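Local structure of conjugal transfer protein TRWB (Escherichia coli, 1E9R) at residues Lys101-Asn106 / Arg111-Ser116; Phe229-Trp234 / Val263-Thr268; Ile245-Asp250 / Pro257-Trp262. The protein probably couples DNA processing to export in bacterial conjugation, as a membrane-anchored hexameric P-loop NTPase that resembles ring helicases and F1-ATPase. All blocks are in the same frame, centred on the assembly; numbering follows the deposited sequence.

Interaction 1 of 3, residues Lys101-Asn106 / Arg111-Ser116; sequences KDIILN and RTKGWS
Thr112 and Lys113 run along strand 103-105, which within this chain is an outermost strand of the central mixed sheet in this P-loop NTPase fold. Two hydrogen bonds join the segments. Lys113 N gives its hydrogen to Ile104 O at 3.0 Å. Asn106 N donates to Thr112 OG1 at 3.2 Å and is nearly straight, 173° at the hydrogen. Thr112 OG1 in turn donates to Lys113 O, in the plane of that carbonyl and on a lone pair. The hydroxyl thus accepts from Asn106 N, just past the strand's end, and donates to its own segment, which fixes its rotation. Its torsion suits this: OG1 lies anti to the backbone N, chi1 -177°, and beside the carbonyl carbon. Thr112 CA also makes a CA-H...O contact with Ile104 O at 3.2 Å.

Packing contacts lie around these bonds. Ile104 CD1 covers one face of the Arg111 guanidinium, 3.6 Å above its plane and displaced toward the rim, with Arg111 NE the nearest atom. Lys113 bends at chi2 and chi3, and its aliphatic chain crosses Ile103 at about a right angle. Lys113 CG lies 3.2 Å from Ile103 CG2, and Lys113 CD lies 3.9 Å from Ile103 CD1. The Leu105 methyl CD2 packs against the hydroxyl oxygen, 4.0 Å from Thr112 OG1.

Further out, strand 243-247 pairs with 103-105 and receives Asn106 ND2 through Thr246 OG1. Leu94 of helix 92-97 touches both Ile104 and Arg111. The arginine's charged end is held by Asp109 in a salt bridge, and its NH1 bonds to Pro430 O.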
loop_
_atom_site.group_PDB
_atom_site.type_symbol
_atom_site.label_atom_id
_atom_site.label_comp_id
_atom_site.label_asym_id
_atom_site.label_seq_id
_atom_site.Cartn_x
_atom_site.Cartn_y
_atom_site.Cartn_z
ATOM N N LYS B 101 -20.739 -45.488 -18.212
ATOM C CA LYS B 101 -21.727 -44.845 -17.343
ATOM C C LYS B 101 -21.318 -43.454 -16.857
ATOM O O LYS B 101 -22.055 -42.816 -16.098
ATOM C CB LYS B 101 -21.991 -45.729 -16.120
ATOM C CG LYS B 101 -20.718 -46.105 -15.358
ATOM C CD LYS B 101 -21.019 -46.890 -14.093
ATOM C CE LYS B 101 -21.842 -46.060 -13.121
ATOM N NZ LYS B 101 -22.042 -46.760 -11.823
ATOM N N ASP B 102 -20.151 -42.982 -17.286
ATOM C CA ASP B 102 -19.672 -41.679 -16.851
ATOM C C ASP B 102 -20.250 -40.503 -17.628
ATOM O O ASP B 102 -20.719 -40.651 -18.759
ATOM C CB ASP B 102 -18.142 -41.641 -16.879
ATOM C CG ASP B 102 -17.525 -42.629 -15.904
ATOM O OD1 ASP B 102 -18.121 -42.848 -14.824
ATOM O OD2 ASP B 102 -16.444 -43.181 -16.207
ATOM N N ILE B 103 -20.198 -39.335 -16.987
ATOM C CA ILE B 103 -20.724 -38.080 -17.516
ATOM C C ILE B 103 -19.655 -37.148 -18.088
ATOM O O ILE B 103 -18.504 -37.157 -17.646
ATOM C CB ILE B 103 -21.462 -37.303 -16.407
ATOM C CG1 ILE B 103 -22.469 -38.206 -15.709
ATOM C CG2 ILE B 103 -22.173 -36.113 -16.992
ATOM C CD1 ILE B 103 -23.556 -38.708 -16.617
ATOM N N ILE B 104 -20.052 -36.345 -19.072
ATOM C CA ILE B 104 -19.163 -35.364 -19.687
ATOM C C ILE B 104 -19.888 -34.023 -19.766
ATOM O O ILE B 104 -21.062 -33.955 -20.138
ATOM C CB ILE B 104 -18.748 -35.739 -21.132
ATOM C CG1 ILE B 104 -17.880 -36.992 -21.136
ATOM C CG2 ILE B 104 -17.975 -34.595 -21.759
ATOM C CD1 ILE B 104 -17.451 -37.431 -22.529
ATOM N N LEU B 105 -19.188 -32.962 -19.387
ATOM C CA LEU B 105 -19.727 -31.617 -19.472
ATOM C C LEU B 105 -18.704 -30.822 -20.251
ATOM O O LEU B 105 -17.614 -30.528 -19.764
ATOM C CB LEU B 105 -19.941 -31.002 -18.093
ATOM C CG LEU B 105 -21.242 -31.413 -17.404
ATOM C CD1 LEU B 105 -21.385 -30.631 -16.117
ATOM C CD2 LEU B 105 -22.434 -31.144 -18.319
ATOM N N ASN B 106 -19.064 -30.512 -21.488
ATOM C CA ASN B 106 -18.218 -29.773 -22.407
ATOM C C ASN B 106 -19.184 -29.344 -23.496
ATOM O O ASN B 106 -19.637 -30.180 -24.276
ATOM C CB ASN B 106 -17.159 -30.699 -22.999
ATOM C CG ASN B 106 -16.247 -29.989 -23.975
ATOM O OD1 ASN B 106 -16.644 -29.024 -24.625
ATOM N ND2 ASN B 106 -15.018 -30.478 -24.099
ATOM N N ARG B 111 -20.749 -35.832 -26.845
ATOM C CA ARG B 111 -21.158 -36.636 -25.699
ATOM C C ARG B 111 -21.639 -35.877 -24.462
ATOM O O ARG B 111 -22.165 -36.479 -23.533
ATOM C CB ARG B 111 -19.999 -37.563 -25.305
ATOM C CG ARG B 111 -19.503 -38.474 -26.424
ATOM C CD ARG B 111 -18.129 -39.037 -26.089
ATOM N NE ARG B 111 -17.113 -37.985 -26.084
ATOM C CZ ARG B 111 -15.820 -38.188 -25.856
ATOM N NH1 ARG B 111 -15.377 -39.411 -25.605
ATOM N NH2 ARG B 111 -14.968 -37.175 -25.906
ATOM N N THR B 112 -21.470 -34.565 -24.440
ATOM C CA THR B 112 -21.886 -33.792 -23.272
ATOM C C THR B 112 -23.349 -33.970 -22.908
ATOM O O THR B 112 -24.186 -34.218 -23.769
ATOM C CB THR B 112 -21.666 -32.281 -23.475
ATOM O OG1 THR B 112 -22.015 -31.589 -22.271
ATOM C CG2 THR B 112 -22.552 -31.754 -24.600
ATOM N N LYS B 113 -23.658 -33.840 -21.624
ATOM C CA LYS B 113 -25.044 -33.930 -21.181
ATOM C C LYS B 113 -25.631 -32.537 -21.423
ATOM O O LYS B 113 -24.881 -31.572 -21.634
ATOM C CB LYS B 113 -25.111 -34.253 -19.690
ATOM C CG LYS B 113 -24.339 -35.490 -19.280
ATOM C CD LYS B 113 -25.047 -36.767 -19.677
ATOM C CE LYS B 113 -26.403 -36.871 -19.004
ATOM N NZ LYS B 113 -27.103 -38.138 -19.372
ATOM N N GLY B 114 -26.959 -32.431 -21.409
ATOM C CA GLY B 114 -27.602 -31.140 -21.611
ATOM C C GLY B 114 -27.744 -30.485 -20.255
ATOM O O GLY B 114 -28.053 -31.179 -19.287
ATOM N N TRP B 115 -27.543 -29.169 -20.162
ATOM C CA TRP B 115 -27.622 -28.517 -18.856
ATOM C C TRP B 115 -27.757 -26.996 -18.886
ATOM O O TRP B 115 -27.375 -26.344 -19.860
ATOM C CB TRP B 115 -26.360 -28.885 -18.054
ATOM C CG TRP B 115 -26.245 -28.235 -16.692
ATOM C CD1 TRP B 115 -26.676 -28.743 -15.497
ATOM C CD2 TRP B 115 -25.644 -26.967 -16.396
ATOM N NE1 TRP B 115 -26.376 -27.873 -14.475
ATOM C CE2 TRP B 115 -25.744 -26.774 -14.998
ATOM C CE3 TRP B 115 -25.032 -25.971 -17.176
ATOM C CZ2 TRP B 115 -25.251 -25.626 -14.363
ATOM C CZ3 TRP B 115 -24.545 -24.831 -16.544
ATOM C CH2 TRP B 115 -24.658 -24.672 -15.149
ATOM N N SER B 116 -28.299 -26.452 -17.797
ATOM C CA SER B 116 -28.456 -25.008 -17.596
ATOM C C SER B 116 -28.609 -24.934 -16.092
ATOM O O SER B 116 -29.113 -25.879 -15.493
ATOM C CB SER B 116 -29.725 -24.463 -18.249
ATOM O OG SER B 116 -30.840 -24.571 -17.369
#

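Interaction 2 of 3, residues Phe229-Trp234 / Val263-Thr268; sequences FSIRSW and VDVVCT
Val265 and Val266 of helix 252-269 meet Ile231 in the first turn of the short helix 231-236. This is helix-to-helix packing in the interior of the P-loop NTPase domain.

Along the longer helix, Asp264 comes before the valines and faces elsewhere. Its carboxylate bonds to Ser133 and to the backbone N of Ser296. Val265 points at the other helix. Its CG1, anti to the backbone N (chi1 171°), reaches Ile231 CD1 at 3.8 Å and Ile231 CB at 3.9 Å. One methyl therefore touches both the end and the base of the isoleucine. Val266 uses CG2, the methyl beside its backbone N. This CG2 meets Ile231 CG2 at 4.0 Å, the side chains crossing at about a right angle. Ile231 CG2 lies between the two valines, as near Val265 CG1 as Val266 CG2, while CD1 goes to Val265. Thr268 closes the segment with its hydroxyl turned back on its own helix. OG1 donates to Asp264 O at 2.9 Å from above the carbonyl plane, and that oxygen also accepts from Thr268 N. The same hydroxyl bonds to Ser296 OG.

Ser230 caps the short helix at its N-terminus: Ser233 N donates to Ser230 OG at 3.2 Å. Glu120 holds the same end through Ser230 OG and Ile231 N.

No hydrogen bond crosses between the two segments. The fit therefore rests on methyl packing, while the polar groups named here, Ser230 OG, the Asp264 carboxylate and Thr268 OG1, bond elsewhere.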
loop_
_atom_site.group_PDB
_atom_site.type_symbol
_atom_site.label_atom_id
_atom_site.label_comp_id
_atom_site.label_asym_id
_atom_site.label_seq_id
_atom_site.Cartn_x
_atom_site.Cartn_y
_atom_site.Cartn_z
ATOM N N PHE B 229 -30.033 -32.607 -17.392
ATOM C CA PHE B 229 -29.044 -33.124 -16.464
ATOM C C PHE B 229 -28.864 -32.185 -15.277
ATOM O O PHE B 229 -28.701 -30.977 -15.454
ATOM C CB PHE B 229 -27.701 -33.319 -17.152
ATOM C CG PHE B 229 -26.627 -33.793 -16.225
ATOM C CD1 PHE B 229 -26.699 -35.057 -15.653
ATOM C CD2 PHE B 229 -25.569 -32.962 -15.878
ATOM C CE1 PHE B 229 -25.730 -35.491 -14.741
ATOM C CE2 PHE B 229 -24.593 -33.391 -14.966
ATOM C CZ PHE B 229 -24.677 -34.656 -14.398
ATOM N N SER B 230 -28.909 -32.749 -14.070
ATOM C CA SER B 230 -28.742 -31.978 -12.837
ATOM C C SER B 230 -27.554 -32.500 -12.049
ATOM O O SER B 230 -27.524 -33.669 -11.667
ATOM C CB SER B 230 -29.991 -32.071 -11.961
ATOM O OG SER B 230 -29.750 -31.514 -10.678
ATOM N N ILE B 231 -26.572 -31.633 -11.809
ATOM C CA ILE B 231 -25.394 -32.025 -11.055
ATOM C C ILE B 231 -25.808 -32.457 -9.645
ATOM O O ILE B 231 -25.227 -33.383 -9.087
ATOM C CB ILE B 231 -24.380 -30.868 -10.972
ATOM C CG1 ILE B 231 -23.831 -30.560 -12.368
ATOM C CG2 ILE B 231 -23.245 -31.232 -10.026
ATOM C CD1 ILE B 231 -22.957 -29.328 -12.429
ATOM N N ARG B 232 -26.821 -31.797 -9.084
ATOM C CA ARG B 232 -27.308 -32.128 -7.746
ATOM C C ARG B 232 -27.854 -33.546 -7.713
ATOM O O ARG B 232 -27.530 -34.335 -6.820
ATOM C CB ARG B 232 -28.418 -31.168 -7.321
ATOM C CG ARG B 232 -27.968 -29.747 -7.185
ATOM C CD ARG B 232 -29.067 -28.873 -6.630
ATOM N NE ARG B 232 -29.346 -29.142 -5.229
ATOM C CZ ARG B 232 -30.175 -28.410 -4.496
ATOM N NH1 ARG B 232 -30.797 -27.374 -5.040
ATOM N NH2 ARG B 232 -30.375 -28.702 -3.218
ATOM N N SER B 233 -28.704 -33.857 -8.687
ATOM C CA SER B 233 -29.308 -35.179 -8.793
ATOM C C SER B 233 -28.223 -36.218 -9.057
ATOM O O SER B 233 -28.270 -37.322 -8.520
ATOM C CB SER B 233 -30.337 -35.197 -9.921
ATOM O OG SER B 233 -31.389 -34.283 -9.661
ATOM N N TRP B 234 -27.249 -35.862 -9.886
ATOM C CA TRP B 234 -26.155 -36.762 -10.192
ATOM C C TRP B 234 -25.383 -37.122 -8.913
ATOM O O TRP B 234 -25.038 -38.283 -8.681
ATOM C CB TRP B 234 -25.208 -36.103 -11.190
ATOM C CG TRP B 234 -23.994 -36.920 -11.478
ATOM C CD1 TRP B 234 -23.922 -38.028 -12.271
ATOM C CD2 TRP B 234 -22.677 -36.721 -10.945
ATOM N NE1 TRP B 234 -22.643 -38.534 -12.266
ATOM C CE2 TRP B 234 -21.857 -37.752 -11.462
ATOM C CE3 TRP B 234 -22.108 -35.774 -10.080
ATOM C CZ2 TRP B 234 -20.495 -37.862 -11.142
ATOM C CZ3 TRP B 234 -20.750 -35.884 -9.760
ATOM C CH2 TRP B 234 -19.962 -36.922 -10.292
ATOM N N VAL B 263 -17.746 -26.147 -11.318
ATOM C CA VAL B 263 -16.985 -26.474 -10.122
ATOM C C VAL B 263 -17.688 -25.945 -8.864
ATOM O O VAL B 263 -17.788 -26.644 -7.855
ATOM C CB VAL B 263 -15.567 -25.892 -10.191
ATOM C CG1 VAL B 263 -14.855 -26.096 -8.865
ATOM C CG2 VAL B 263 -14.797 -26.551 -11.321
ATOM N N ASP B 264 -18.186 -24.714 -8.933
ATOM C CA ASP B 264 -18.865 -24.113 -7.795
ATOM C C ASP B 264 -20.193 -24.806 -7.517
ATOM O O ASP B 264 -20.590 -24.948 -6.362
ATOM C CB ASP B 264 -19.098 -22.617 -8.030
ATOM C CG ASP B 264 -19.428 -21.886 -6.753
ATOM O OD1 ASP B 264 -18.479 -21.630 -5.984
ATOM O OD2 ASP B 264 -20.615 -21.587 -6.506
ATOM N N VAL B 265 -20.885 -25.233 -8.571
ATOM C CA VAL B 265 -22.146 -25.931 -8.379
ATOM C C VAL B 265 -21.862 -27.170 -7.548
ATOM O O VAL B 265 -22.612 -27.487 -6.629
ATOM C CB VAL B 265 -22.778 -26.371 -9.710
ATOM C CG1 VAL B 265 -23.971 -27.292 -9.437
ATOM C CG2 VAL B 265 -23.224 -25.153 -10.498
ATOM N N VAL B 266 -20.776 -27.869 -7.870
ATOM C CA VAL B 266 -20.416 -29.069 -7.120
ATOM C C VAL B 266 -20.129 -28.725 -5.663
ATOM O O VAL B 266 -20.626 -29.388 -4.759
ATOM C CB VAL B 266 -19.171 -29.776 -7.715
ATOM C CG1 VAL B 266 -18.703 -30.891 -6.778
ATOM C CG2 VAL B 266 -19.508 -30.360 -9.070
ATOM N N CYS B 267 -19.342 -27.679 -5.437
ATOM C CA CYS B 267 -19.003 -27.270 -4.088
ATOM C C CYS B 267 -20.187 -26.885 -3.199
ATOM O O CYS B 267 -20.190 -27.204 -2.015
ATOM C CB CYS B 267 -17.999 -26.128 -4.143
ATOM S SG CYS B 267 -16.394 -26.607 -4.861
ATOM N N THR B 268 -21.196 -26.214 -3.751
ATOM C CA THR B 268 -22.351 -25.814 -2.941
ATOM C C THR B 268 -23.300 -26.963 -2.724
ATOM O O THR B 268 -23.873 -27.123 -1.648
ATOM C CB THR B 268 -23.223 -24.735 -3.595
ATOM O OG1 THR B 268 -22.422 -23.885 -4.407
ATOM C CG2 THR B 268 -23.902 -23.906 -2.528
#

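Interaction 3 of 3, residues Ile245-Asp250 / Pro257-Trp262; sequences ITWRED and PLISAW
Strand 243-247 and helix 252-269 are consecutive elements of the alpha/beta NTPase core, and the helix packs back on its own strand. The short segments 245-247 and 257-262 run antiparallel at 172°, with axes 9.9 Å apart. Ile259 carries the contact from the helix. Its CD1 sits over one face of the Trp247 indole, 3.8 Å from the centroid of the six-membered ring, a CH-pi contact. The indole's chi1 of 71°, with CG between backbone N and carbonyl carbon, brings the ring up to the helix; chi2 90° turns its face to Ile259. The other branch of Ile259, CG2, lies 3.8 Å from Ile245 CG2. The same Ile245 methyl also reaches the edge of the Trp262 ring, 3.7 Å from CE3 and near the ring plane. Ile245 CD1 touches Trp262 CB. An alanine in place of Trp247 would remove the indole and would probably leave Ile259 CD1 without its aromatic platform, opening a gap between strand and helix. Around the contact, strand 83-89 flanks Trp247 through Val87 and Pro89. On the helix, Leu258 and Ala261 touch helix 219-223, and Trp262 meets Leu105 of strand 103-105 and the ring of Trp115 edge-to-face.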
loop_
_atom_site.group_PDB
_atom_site.type_symbol
_atom_site.label_atom_id
_atom_site.label_comp_id
_atom_site.label_asym_id
_atom_site.label_seq_id
_atom_site.Cartn_x
_atom_site.Cartn_y
_atom_site.Cartn_z
ATOM N N ILE B 245 -15.157 -32.765 -16.579
ATOM C CA ILE B 245 -15.386 -31.425 -17.114
ATOM C C ILE B 245 -14.193 -31.154 -18.016
ATOM O O ILE B 245 -13.103 -30.828 -17.551
ATOM C CB ILE B 245 -15.455 -30.371 -15.994
ATOM C CG1 ILE B 245 -16.688 -30.637 -15.124
ATOM C CG2 ILE B 245 -15.502 -28.968 -16.594
ATOM C CD1 ILE B 245 -16.795 -29.744 -13.921
ATOM N N THR B 246 -14.413 -31.301 -19.314
ATOM C CA THR B 246 -13.352 -31.129 -20.290
ATOM C C THR B 246 -13.538 -29.887 -21.142
ATOM O O THR B 246 -14.588 -29.239 -21.101
ATOM C CB THR B 246 -13.304 -32.336 -21.239
ATOM O OG1 THR B 246 -14.516 -32.369 -22.009
ATOM C CG2 THR B 246 -13.175 -33.644 -20.451
ATOM N N TRP B 247 -12.504 -29.570 -21.918
ATOM C CA TRP B 247 -12.522 -28.432 -22.828
ATOM C C TRP B 247 -11.208 -28.431 -23.592
ATOM O O TRP B 247 -10.186 -28.866 -23.066
ATOM C CB TRP B 247 -12.698 -27.119 -22.052
ATOM C CG TRP B 247 -11.500 -26.700 -21.250
ATOM C CD1 TRP B 247 -10.470 -25.905 -21.669
ATOM C CD2 TRP B 247 -11.186 -27.083 -19.905
ATOM N NE1 TRP B 247 -9.537 -25.772 -20.672
ATOM C CE2 TRP B 247 -9.953 -26.486 -19.578
ATOM C CE3 TRP B 247 -11.828 -27.876 -18.946
ATOM C CZ2 TRP B 247 -9.347 -26.657 -18.333
ATOM C CZ3 TRP B 247 -11.223 -28.044 -17.710
ATOM C CH2 TRP B 247 -9.995 -27.436 -17.416
ATOM N N ARG B 248 -11.237 -27.987 -24.844
ATOM C CA ARG B 248 -10.009 -27.930 -25.627
ATOM C C ARG B 248 -9.344 -26.641 -25.183
ATOM O O ARG B 248 -9.989 -25.595 -25.122
ATOM C CB ARG B 248 -10.327 -27.948 -27.128
ATOM C CG ARG B 248 -10.278 -29.373 -27.711
ATOM C CD ARG B 248 -10.887 -29.489 -29.100
ATOM N NE ARG B 248 -10.726 -28.282 -29.914
ATOM C CZ ARG B 248 -9.567 -27.816 -30.386
ATOM N NH1 ARG B 248 -8.422 -28.454 -30.134
ATOM N NH2 ARG B 248 -9.558 -26.705 -31.123
ATOM N N GLU B 249 -8.060 -26.714 -24.853
ATOM C CA GLU B 249 -7.370 -25.546 -24.333
ATOM C C GLU B 249 -7.325 -24.250 -25.125
ATOM O O GLU B 249 -7.112 -23.191 -24.531
ATOM C CB GLU B 249 -5.960 -25.920 -23.883
ATOM C CG GLU B 249 -5.070 -26.538 -24.930
ATOM C CD GLU B 249 -3.725 -26.938 -24.334
ATOM O OE1 GLU B 249 -3.554 -26.785 -23.097
ATOM O OE2 GLU B 249 -2.845 -27.404 -25.096
ATOM N N ASP B 250 -7.515 -24.293 -26.439
ATOM C CA ASP B 250 -7.499 -23.036 -27.175
ATOM C C ASP B 250 -8.773 -22.251 -26.832
ATOM O O ASP B 250 -8.937 -21.100 -27.229
ATOM C CB ASP B 250 -7.396 -23.273 -28.689
ATOM C CG ASP B 250 -8.517 -24.138 -29.233
ATOM O OD1 ASP B 250 -9.245 -24.771 -28.439
ATOM O OD2 ASP B 250 -8.664 -24.189 -30.472
ATOM N N PRO B 257 -15.601 -18.920 -17.212
ATOM C CA PRO B 257 -16.769 -18.754 -16.337
ATOM C C PRO B 257 -17.727 -19.956 -16.232
ATOM O O PRO B 257 -18.290 -20.209 -15.165
ATOM C CB PRO B 257 -17.446 -17.491 -16.891
ATOM C CG PRO B 257 -16.969 -17.405 -18.280
ATOM C CD PRO B 257 -15.532 -17.831 -18.196
ATOM N N LEU B 258 -17.908 -20.693 -17.329
ATOM C CA LEU B 258 -18.791 -21.867 -17.335
ATOM C C LEU B 258 -18.214 -22.974 -16.465
ATOM O O LEU B 258 -18.911 -23.526 -15.618
ATOM C CB LEU B 258 -18.979 -22.422 -18.754
ATOM C CG LEU B 258 -20.377 -22.997 -19.057
ATOM C CD1 LEU B 258 -20.289 -23.983 -20.209
ATOM C CD2 LEU B 258 -20.955 -23.675 -17.829
ATOM N N ILE B 259 -16.939 -23.296 -16.691
ATOM C CA ILE B 259 -16.249 -24.331 -15.929
ATOM C C ILE B 259 -16.248 -23.920 -14.454
ATOM O O ILE B 259 -16.550 -24.734 -13.573
ATOM C CB ILE B 259 -14.802 -24.525 -16.448
ATOM C CG1 ILE B 259 -14.830 -25.017 -17.899
ATOM C CG2 ILE B 259 -14.074 -25.553 -15.614
ATOM C CD1 ILE B 259 -13.516 -24.786 -18.658
ATOM N N SER B 260 -15.930 -22.655 -14.185
ATOM C CA SER B 260 -15.948 -22.153 -12.812
ATOM C C SER B 260 -17.353 -22.352 -12.239
ATOM O O SER B 260 -17.513 -22.714 -11.082
ATOM C CB SER B 260 -15.591 -20.660 -12.762
ATOM O OG SER B 260 -14.268 -20.441 -13.208
ATOM N N ALA B 261 -18.373 -22.114 -13.048
ATOM C CA ALA B 261 -19.733 -22.296 -12.576
ATOM C C ALA B 261 -19.963 -23.744 -12.157
ATOM O O ALA B 261 -20.525 -24.016 -11.094
ATOM C CB ALA B 261 -20.721 -21.915 -13.670
ATOM N N TRP B 262 -19.537 -24.681 -12.996
ATOM C CA TRP B 262 -19.743 -26.083 -12.681
ATOM C C TRP B 262 -19.029 -26.480 -11.404
ATOM O O TRP B 262 -19.634 -27.075 -10.502
ATOM C CB TRP B 262 -19.294 -26.979 -13.845
ATOM C CG TRP B 262 -20.247 -26.953 -15.021
ATOM C CD1 TRP B 262 -21.606 -26.792 -14.974
ATOM C CD2 TRP B 262 -19.909 -27.097 -16.405
ATOM N NE1 TRP B 262 -22.129 -26.822 -16.241
ATOM C CE2 TRP B 262 -21.111 -27.007 -17.140
ATOM C CE3 TRP B 262 -18.707 -27.290 -17.097
ATOM C CZ2 TRP B 262 -21.147 -27.103 -18.540
ATOM C CZ3 TRP B 262 -18.741 -27.386 -18.494
ATOM C CH2 TRP B 262 -19.955 -27.290 -19.197
#

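Interactions 2 and 3 are buried and wholly apolar across their segments. Interaction 1 is only partly buried, at the sheet's edge, and adds hydrogen bonds, a lysine's aliphatic chain and an arginine guanidinium under an isoleucine methyl. Helix 252-269 serves both 2 and 3. In interaction 3 it packs on strand 243-247, and one turn later, in interaction 2, on helix 231-236. Interactions 1 and 3 use neighbouring strands of one sheet, and a side-chain bond also ties their segments. Trp262 is common to all three: part of interaction 3, it packs on interaction 1 and also meets Ile231 CD1 of interaction 2. Gly114 O and Phe229 N probably bond, joining interactions 1 and 2.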